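Spherulin-4 (Aspergillus clavatus, PDB 5C5G) is a fungal glycoside hydrolase of the spherulin-4 family that probably cleaves galactosaminogalactan, the N-acetylgalactosamine-containing polysaccharide whose biosynthesis requires its Aspergillus fumigatus counterpart. Local coordinates at residues His182-Phe187 with Arg222-Glu227; Arg215-Gln220 with Ile228-Leu233. All coordinates share one frame; numbering follows the deposited sequence.

Contact 1: residues His182-Phe187 with Arg222-Glu227; sequences HGAELF and RQVADE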
loop_
_atom_site.group_PDB
_atom_site.type_symbol
_atom_site.label_atom_id
_atom_site.label_comp_id
_atom_site.label_asym_id
_atom_site.label_seq_id
_atom_site.Cartn_x
_atom_site.Cartn_y
_atom_site.Cartn_z
ATOM N N HIS A 182 21.804 -5.996 -0.689
ATOM C CA HIS A 182 22.123 -6.241 0.733
ATOM C C HIS A 182 20.978 -5.954 1.686
ATOM O O HIS A 182 21.176 -5.583 2.849
ATOM C CB HIS A 182 23.402 -5.518 1.130
ATOM C CG HIS A 182 24.560 -5.908 0.275
ATOM N ND1 HIS A 182 25.091 -7.180 0.284
ATOM C CD2 HIS A 182 25.245 -5.216 -0.665
ATOM C CE1 HIS A 182 26.077 -7.245 -0.595
ATOM N NE2 HIS A 182 26.193 -6.066 -1.181
ATOM N N GLY A 183 19.770 -6.147 1.185
ATOM C CA GLY A 183 18.603 -6.163 2.019
ATOM C C GLY A 183 18.370 -4.861 2.743
ATOM O O GLY A 183 18.340 -3.781 2.146
ATOM N N ALA A 184 18.188 -4.966 4.055
ATOM C CA ALA A 184 17.880 -3.811 4.875
ATOM C C ALA A 184 18.948 -2.734 4.775
ATOM O O ALA A 184 18.651 -1.555 4.966
ATOM C CB ALA A 184 17.676 -4.237 6.321
ATOM N N GLU A 185 20.185 -3.116 4.455
ATOM C CA GLU A 185 21.253 -2.138 4.294
ATOM C C GLU A 185 20.940 -1.062 3.260
ATOM O O GLU A 185 21.396 0.072 3.380
ATOM C CB GLU A 185 22.578 -2.806 3.901
ATOM C CG GLU A 185 23.277 -3.530 5.033
ATOM C CD GLU A 185 24.629 -4.089 4.618
ATOM O OE1 GLU A 185 25.181 -3.639 3.589
ATOM O OE2 GLU A 185 25.136 -4.987 5.321
ATOM N N LEU A 186 20.162 -1.408 2.239
ATOM C CA LEU A 186 19.810 -0.427 1.220
ATOM C C LEU A 186 19.059 0.750 1.848
ATOM O O LEU A 186 19.209 1.902 1.440
ATOM C CB LEU A 186 18.974 -1.081 0.120
ATOM C CG LEU A 186 18.374 -0.151 -0.929
ATOM C CD1 LEU A 186 19.464 0.534 -1.742
ATOM C CD2 LEU A 186 17.431 -0.942 -1.826
ATOM N N PHE A 187 18.259 0.463 2.860
ATOM C CA PHE A 187 17.471 1.511 3.504
ATOM C C PHE A 187 18.361 2.494 4.266
ATOM O O PHE A 187 17.993 3.665 4.429
ATOM C CB PHE A 187 16.422 0.892 4.431
ATOM C CG PHE A 187 15.298 0.231 3.709
ATOM C CD1 PHE A 187 15.498 -0.932 2.994
ATOM C CD2 PHE A 187 14.027 0.785 3.739
ATOM C CE1 PHE A 187 14.447 -1.533 2.313
ATOM C CE2 PHE A 187 12.985 0.194 3.060
ATOM C CZ PHE A 187 13.193 -0.962 2.346
ATOM N N ARG A 222 11.189 -5.337 9.139
ATOM C CA ARG A 222 10.516 -4.552 10.166
ATOM C C ARG A 222 11.418 -3.475 10.740
ATOM O O ARG A 222 10.948 -2.424 11.160
ATOM C CB ARG A 222 9.964 -5.467 11.278
ATOM C CG ARG A 222 8.638 -6.115 10.897
ATOM C CD ARG A 222 8.157 -7.149 11.870
ATOM N NE ARG A 222 7.945 -6.592 13.192
ATOM C CZ ARG A 222 7.302 -7.226 14.158
ATOM N NH1 ARG A 222 6.765 -8.426 13.950
ATOM N NH2 ARG A 222 7.214 -6.666 15.349
ATOM N N GLN A 223 12.717 -3.727 10.800
ATOM C CA GLN A 223 13.601 -2.736 11.366
ATOM C C GLN A 223 13.616 -1.442 10.566
ATOM O O GLN A 223 13.820 -0.368 11.142
ATOM C CB GLN A 223 15.012 -3.283 11.446
ATOM C CG GLN A 223 15.962 -2.404 12.238
ATOM C CD GLN A 223 17.333 -3.035 12.417
ATOM O OE1 GLN A 223 17.803 -3.787 11.562
ATOM N NE2 GLN A 223 17.977 -2.738 13.543
ATOM N N VAL A 224 13.418 -1.552 9.261
ATOM C CA VAL A 224 13.657 -0.434 8.351
ATOM C C VAL A 224 12.414 0.111 7.664
ATOM O O VAL A 224 12.488 1.195 7.083
ATOM C CB VAL A 224 14.729 -0.780 7.277
ATOM C CG1 VAL A 224 16.066 -1.005 7.932
ATOM C CG2 VAL A 224 14.331 -1.978 6.460
ATOM N N ALA A 225 11.286 -0.597 7.721
ATOM C CA ALA A 225 10.083 -0.169 7.010
ATOM C C ALA A 225 8.846 -0.415 7.856
ATOM O O ALA A 225 8.624 -1.531 8.337
ATOM C CB ALA A 225 9.950 -0.906 5.695
ATOM N N ASP A 226 8.031 0.617 8.027
ATOM C CA ASP A 226 6.842 0.527 8.869
ATOM C C ASP A 226 5.647 -0.076 8.146
ATOM O O ASP A 226 4.636 -0.330 8.790
ATOM C CB ASP A 226 6.477 1.911 9.391
ATOM C CG ASP A 226 5.414 1.884 10.469
ATOM O OD1 ASP A 226 5.627 1.200 11.497
ATOM O OD2 ASP A 226 4.381 2.582 10.304
ATOM N N GLU A 227 5.743 -0.313 6.837
ATOM C CA GLU A 227 4.699 -1.033 6.100
ATOM C C GLU A 227 5.379 -2.021 5.184
ATOM O O GLU A 227 6.369 -1.669 4.549
ATOM C CB GLU A 227 3.779 -0.097 5.305
ATOM C CG GLU A 227 3.406 1.162 6.077
ATOM C CD GLU A 227 2.065 1.763 5.732
ATOM O OE1 GLU A 227 1.169 1.019 5.264
ATOM O OE2 GLU A 227 1.907 2.974 5.953
#

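Contact 2: residues Arg215-Gln220 with Ile228-Leu233; sequences RGLVKQ and IFITHL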
loop_
_atom_site.group_PDB
_atom_site.type_symbol
_atom_site.label_atom_id
_atom_site.label_comp_id
_atom_site.label_asym_id
_atom_site.label_seq_id
_atom_site.Cartn_x
_atom_site.Cartn_y
_atom_site.Cartn_z
ATOM N N ARG A 215 10.908 -15.894 9.153
ATOM C CA ARG A 215 10.917 -15.086 10.363
ATOM C C ARG A 215 12.072 -14.089 10.305
ATOM O O ARG A 215 11.889 -12.905 10.617
ATOM C CB ARG A 215 11.034 -15.957 11.603
ATOM C CG ARG A 215 11.002 -15.172 12.910
ATOM C CD ARG A 215 11.000 -16.143 14.072
ATOM N NE ARG A 215 10.857 -15.481 15.371
ATOM C CZ ARG A 215 9.696 -15.250 15.984
ATOM N NH1 ARG A 215 8.549 -15.628 15.431
ATOM N NH2 ARG A 215 9.681 -14.632 17.159
ATOM N N GLY A 216 13.263 -14.550 9.939
ATOM C CA GLY A 216 14.414 -13.675 9.859
ATOM C C GLY A 216 14.216 -12.560 8.849
ATOM O O GLY A 216 14.546 -11.408 9.127
ATOM N N LEU A 217 13.674 -12.882 7.680
ATOM C CA LEU A 217 13.410 -11.859 6.674
ATOM C C LEU A 217 12.432 -10.813 7.201
ATOM O O LEU A 217 12.685 -9.616 7.069
ATOM C CB LEU A 217 12.887 -12.494 5.394
ATOM C CG LEU A 217 12.480 -11.504 4.287
ATOM C CD1 LEU A 217 13.637 -10.651 3.852
ATOM C CD2 LEU A 217 11.895 -12.253 3.103
ATOM N N VAL A 218 11.332 -11.251 7.792
ATOM C CA VAL A 218 10.353 -10.304 8.309
ATOM C C VAL A 218 10.975 -9.395 9.370
ATOM O O VAL A 218 10.748 -8.184 9.351
ATOM C CB VAL A 218 9.105 -11.031 8.823
ATOM C CG1 VAL A 218 8.162 -10.084 9.535
ATOM C CG2 VAL A 218 8.373 -11.698 7.656
ATOM N N LYS A 219 11.749 -9.959 10.291
ATOM C CA LYS A 219 12.408 -9.147 11.301
ATOM C C LYS A 219 13.332 -8.110 10.669
ATOM O O LYS A 219 13.351 -6.949 11.072
ATOM C CB LYS A 219 13.202 -10.050 12.232
ATOM C CG LYS A 219 13.886 -9.308 13.343
ATOM C CD LYS A 219 14.446 -10.258 14.380
ATOM C CE LYS A 219 15.149 -9.518 15.484
ATOM N NZ LYS A 219 15.595 -10.460 16.550
ATOM N N GLN A 220 14.112 -8.529 9.677
ATOM C CA GLN A 220 15.056 -7.616 9.039
ATOM C C GLN A 220 14.320 -6.431 8.417
ATOM O O GLN A 220 14.762 -5.289 8.518
ATOM C CB GLN A 220 15.878 -8.321 7.958
ATOM C CG GLN A 220 16.871 -9.310 8.488
ATOM C CD GLN A 220 17.310 -10.283 7.422
ATOM O OE1 GLN A 220 17.501 -9.914 6.258
ATOM N NE2 GLN A 220 17.463 -11.540 7.808
ATOM N N ILE A 228 4.881 -3.258 5.137
ATOM C CA ILE A 228 5.573 -4.342 4.454
ATOM C C ILE A 228 4.584 -5.272 3.750
ATOM O O ILE A 228 3.572 -5.657 4.338
ATOM C CB ILE A 228 6.368 -5.193 5.457
ATOM C CG1 ILE A 228 7.355 -4.325 6.238
ATOM C CG2 ILE A 228 7.070 -6.339 4.746
ATOM C CD1 ILE A 228 8.033 -5.048 7.375
ATOM N N PHE A 229 4.910 -5.636 2.513
ATOM C CA PHE A 229 4.256 -6.740 1.816
ATOM C C PHE A 229 5.343 -7.694 1.361
ATOM O O PHE A 229 6.316 -7.271 0.731
ATOM C CB PHE A 229 3.513 -6.238 0.588
ATOM C CG PHE A 229 2.767 -7.312 -0.164
ATOM C CD1 PHE A 229 1.741 -8.017 0.442
ATOM C CD2 PHE A 229 3.064 -7.586 -1.494
ATOM C CE1 PHE A 229 1.044 -9.008 -0.271
ATOM C CE2 PHE A 229 2.364 -8.561 -2.201
ATOM C CZ PHE A 229 1.361 -9.259 -1.593
ATOM N N ILE A 230 5.196 -8.976 1.697
ATOM C CA ILE A 230 6.106 -10.025 1.257
ATOM C C ILE A 230 5.262 -11.142 0.672
ATOM O O ILE A 230 4.281 -11.549 1.291
ATOM C CB ILE A 230 6.951 -10.562 2.422
ATOM C CG1 ILE A 230 7.942 -9.486 2.853
ATOM C CG2 ILE A 230 7.705 -11.828 2.006
ATOM C CD1 ILE A 230 8.673 -9.790 4.169
ATOM N N THR A 231 5.628 -11.624 -0.517
ATOM C CA THR A 231 4.936 -12.742 -1.120
ATOM C C THR A 231 5.877 -13.640 -1.881
ATOM O O THR A 231 6.900 -13.215 -2.428
ATOM C CB THR A 231 3.811 -12.279 -2.044
ATOM O OG1 THR A 231 3.167 -13.438 -2.572
ATOM C CG2 THR A 231 4.314 -11.409 -3.186
ATOM N N HIS A 232 5.523 -14.917 -1.874
ATOM C CA HIS A 232 6.276 -15.947 -2.564
ATOM C C HIS A 232 5.798 -16.144 -3.998
ATOM O O HIS A 232 6.347 -16.969 -4.702
ATOM C CB HIS A 232 6.213 -17.250 -1.768
ATOM C CG HIS A 232 6.890 -17.156 -0.436
ATOM N ND1 HIS A 232 6.312 -16.548 0.656
ATOM C CD2 HIS A 232 8.109 -17.586 -0.036
ATOM C CE1 HIS A 232 7.147 -16.624 1.681
ATOM N NE2 HIS A 232 8.245 -17.237 1.286
ATOM N N LEU A 233 4.779 -15.413 -4.440
ATOM C CA LEU A 233 4.394 -15.478 -5.855
ATOM C C LEU A 233 5.401 -14.737 -6.736
ATOM O O LEU A 233 5.840 -13.632 -6.402
ATOM C CB LEU A 233 3.001 -14.881 -6.068
ATOM C CG LEU A 233 1.819 -15.578 -5.379
ATOM C CD1 LEU A 233 0.494 -14.962 -5.781
ATOM C CD2 LEU A 233 1.812 -17.078 -5.639
#

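Contact 1: residues His182-Phe187 with Arg222-Glu227
Phe187 lies against Val224, and the two side chains cross at about a right angle. Followed outward, Phe187 begins with CB, which sits 3.7 Å from CB of Val224. Its CG, turned anti to the carbonyl carbon (chi1 -72°), comes to 3.7 Å from Val224 CG2. That methyl then stands over one face of the ring in a CH-pi contact, 3.8 Å from the centroid of the Phe187 ring and 16° off its normal, shifted a little toward the rim. Farther out, CD2 passes the carbonyl oxygen of Val224, and CE2 reaches Ala225 CB at 4.2 Å, an oblique approach to the ring. The second branch of Val224 serves another partner: CG1 meets Ala184 CB at 4.0 Å. One valine thus fills the angle between Ala184 and Phe187, which a turn of helical backbone brings to the same side, with Phe187 N bonded to Ala184 O. No hydrogen bond crosses the interface, and apart from that carbonyl the join is made by hydrocarbon groups. It ties the turn after helix 175-180, a helix ended by a Schellman motif with His182 as C-prime residue, to the C-terminal end of helix 212-224 and the connection into strand 227-230. Phe187 also packs on Val170 and Phe171 of strand 167-172 and on Leu198 and Ala200 of strand 198-203.

Contact 2: residues Arg215-Gln220 with Ile228-Leu233
Ile230 points from the last barrel strand at Leu217 and Val218 of the helix before it, a helix-on-strand contact within the beta-alpha-beta unit formed by strand 198-203, helix 212-224 and strand 227-230. In this closed eight-stranded (beta/alpha) barrel of parallel strands, the unit is the right-handed crossover that brings the chain back to lay its eighth strand beside the seventh. The two helix residues receive the isoleucine differently. Leu217 and Ile230 reach toward each other tip to tip: CD1 of Ile230 comes to 4.2 Å from CG of Leu217 and lies equally near the CD2 branch. The leucine gets there because its CG stands anti to the backbone N (chi1 176°), extending the chain from the helix toward the strand. Val218 instead meets the isoleucine at a slant, offering a single methyl, CG2. On the strand side, CG1 of Ile230 is anti to the carbonyl carbon and the chain runs on extended through chi2 (169°), so CD1 is the atom held out to both helix residues. All three are buried, and hydrocarbon alone joins the segments. Met252 of helix 245-252 packs against Val218 and also touches Ile228, one alternation earlier on the strand, bringing the final helix to the same seam. Ile228 faces the helix too, but its nearer companions there are Val221 and Arg222. Just past Ile230, Thr231 still pairs with Ile202 through the backbone and opens an ST turn: Leu233 N donates to Thr231 OG1 at 3.2 Å with an almost straight N-H...O angle of 176°. Between residues 215-220 and 228-233 the closest side-chain atoms are Val218 CG2 and Ile230 CD1, 4.0 Å apart.

In the fold
Both contacts use helix 212-224, but different stretches of it. Contact 2 is fully buried and fastens the helix body to strand 227-230, its sequence neighbour in the barrel. Contact 1, only partly buried, joins the helix end to a turn from the preceding beta-alpha unit, linking successive elements of the outer layer. Each is apolar, yet contact 1 sets an aromatic face against a methyl, whereas contact 2 brings aliphatic branches together. The two meet directly, Ala184 CB lying 3.8 Å from Gln220 O and Arg222 N 3.6 Å from Ile228 CD1. The side chain of the N-acetylgalactosamine-binding Glu172 lies about 9 Å from that of Phe187 and about 11 Å from that of Ile230.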